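PDB 1W55: bifunctional enzyme IspD/IspF from Campylobacter jejuni, which catalyses two steps of isoprenoid precursor synthesis: making CDP-methylerythritol from CTP and methylerythritol phosphate, and converting CDP-methylerythritol 2-phosphate to methylerythritol cyclodiphosphate with release of CMP. Local coordinates for residues K62-K65 and N66-F69. Sequence-based numbering, arbitrary orientation.
Sequences KFTK and NYEF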
loop_
_atom_site.group_PDB
_atom_site.type_symbol
_atom_site.label_atom_id
_atom_site.label_comp_id
_atom_site.label_asym_id
_atom_site.label_seq_id
_atom_site.Cartn_x
_atom_site.Cartn_y
_atom_site.Cartn_z
ATOM N N LYS A 62 15.898 -12.490 -31.437
ATOM C CA LYS A 62 14.989 -13.511 -30.926
ATOM C C LYS A 62 13.881 -12.953 -30.042
ATOM O O LYS A 62 12.996 -13.698 -29.623
ATOM C CB LYS A 62 15.775 -14.578 -30.159
ATOM C CG LYS A 62 16.600 -15.463 -31.065
ATOM C CD LYS A 62 17.377 -16.480 -30.282
ATOM C CE LYS A 62 18.134 -17.406 -31.231
ATOM N NZ LYS A 62 18.386 -18.736 -30.594
ATOM N N PHE A 63 13.928 -11.647 -29.773
ATOM C CA PHE A 63 13.024 -11.008 -28.816
ATOM C C PHE A 63 11.999 -10.101 -29.478
ATOM O O PHE A 63 11.011 -9.705 -28.847
ATOM C CB PHE A 63 13.818 -10.200 -27.782
ATOM C CG PHE A 63 14.508 -11.047 -26.754
ATOM C CD1 PHE A 63 15.695 -11.700 -27.056
ATOM C CD2 PHE A 63 13.963 -11.198 -25.480
ATOM C CE1 PHE A 63 16.336 -12.492 -26.107
ATOM C CE2 PHE A 63 14.591 -11.981 -24.524
ATOM C CZ PHE A 63 15.777 -12.629 -24.832
ATOM N N THR A 64 12.233 -9.753 -30.735
ATOM C CA THR A 64 11.308 -8.889 -31.454
ATOM C C THR A 64 11.580 -8.897 -32.958
ATOM O O THR A 64 12.678 -9.227 -33.395
ATOM C CB THR A 64 11.355 -7.432 -30.887
ATOM O OG1 THR A 64 10.477 -6.584 -31.638
ATOM C CG2 THR A 64 12.731 -6.800 -31.083
ATOM N N LYS A 65 10.573 -8.504 -33.731
ATOM C CA LYS A 65 10.697 -8.331 -35.171
ATOM C C LYS A 65 10.473 -6.863 -35.562
ATOM O O LYS A 65 10.440 -6.528 -36.747
ATOM C CB LYS A 65 9.697 -9.249 -35.898
ATOM C CG LYS A 65 8.284 -9.290 -35.271
ATOM C CD LYS A 65 7.509 -10.545 -35.684
ATOM C CE LYS A 65 7.486 -11.594 -34.576
ATOM N NZ LYS A 65 7.894 -12.950 -35.073
ATOM N N ASN A 66 10.336 -5.996 -34.558
ATOM C CA ASN A 66 9.924 -4.602 -34.760
ATOM C C ASN A 66 11.027 -3.579 -35.034
ATOM O O ASN A 66 10.731 -2.438 -35.393
ATOM C CB ASN A 66 9.096 -4.115 -33.564
ATOM C CG ASN A 66 7.722 -4.757 -33.505
ATOM O OD1 ASN A 66 7.133 -5.088 -34.539
ATOM N ND2 ASN A 66 7.205 -4.937 -32.295
ATOM N N TYR A 67 12.288 -3.958 -34.853
ATOM C CA TYR A 67 13.367 -2.982 -34.985
ATOM C C TYR A 67 14.429 -3.431 -35.951
ATOM O O TYR A 67 14.564 -4.616 -36.249
ATOM C CB TYR A 67 14.029 -2.691 -33.632
ATOM C CG TYR A 67 13.080 -2.564 -32.468
ATOM C CD1 TYR A 67 13.241 -3.354 -31.334
ATOM C CD2 TYR A 67 12.025 -1.656 -32.495
ATOM C CE1 TYR A 67 12.380 -3.240 -30.263
ATOM C CE2 TYR A 67 11.152 -1.541 -31.427
ATOM C CZ TYR A 67 11.334 -2.342 -30.316
ATOM O OH TYR A 67 10.477 -2.239 -29.244
ATOM N N GLU A 68 15.199 -2.472 -36.434
ATOM C CA GLU A 68 16.388 -2.806 -37.198
ATOM C C GLU A 68 17.577 -2.852 -36.255
ATOM O O GLU A 68 17.783 -1.942 -35.446
ATOM C CB GLU A 68 16.607 -1.805 -38.326
ATOM C CG GLU A 68 15.615 -1.995 -39.463
ATOM C CD GLU A 68 15.979 -1.208 -40.707
ATOM O OE1 GLU A 68 15.106 -0.454 -41.186
ATOM O OE2 GLU A 68 17.126 -1.351 -41.202
ATOM N N PHE A 69 18.338 -3.932 -36.343
ATOM C CA PHE A 69 19.529 -4.083 -35.533
ATOM C C PHE A 69 20.767 -3.855 -36.378
ATOM O O PHE A 69 20.810 -4.242 -37.547
ATOM C CB PHE A 69 19.566 -5.464 -34.894
ATOM C CG PHE A 69 18.500 -5.669 -33.867
ATOM C CD1 PHE A 69 17.277 -6.251 -34.222
ATOM C CD2 PHE A 69 18.707 -5.272 -32.548
ATOM C CE1 PHE A 69 16.278 -6.440 -33.275
ATOM C CE2 PHE A 69 17.711 -5.446 -31.583
ATOM C CZ PHE A 69 16.495 -6.033 -31.940
#
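T64 reaches forward over the bend with both branches of its side chain, OG1 to the N66 backbone and CG2 to the rings of Y67 and F69. The backbone N of N66 donates to OG1 of T64 over 3.0 Å, at an angle of 164°, close to straight. OG1 gets there because it lies opposite the T64 backbone N (chi1 178°), next to the carbonyl carbon and facing the onward chain. N66 crosses T64 at about a right angle, its CB packing 3.4 Å from the same OG1. A side-chain oxygen taking the amide N-H two residues on is an ST turn, here in the loop that leads from helix 57-61 to strand 68-71. The helix links parallel strands 50-54 and 68-71, a beta-alpha-beta crossover of the cytidylyltransferase domain.

With OG1 so placed, the T64 methyl falls between the backbone N and the carbonyl carbon, which brings it to both aromatics. CG2 meets the Y67 ring obliquely, 3.5 Å from CD1, and comes to the edge of the F69 ring, near its plane, 3.9 Å from CZ. N66 CB lies 3.9 Å above one face of the Y67 ring, toward the rim. Y67 also packs on L35 and T38 of helix 33-42, F69 on I57 and M60. K65 as a whole leads away, although its CB still lies 3.6 Å from the N66 backbone N. F63, just before T64, stacks on F334 of the second subunit.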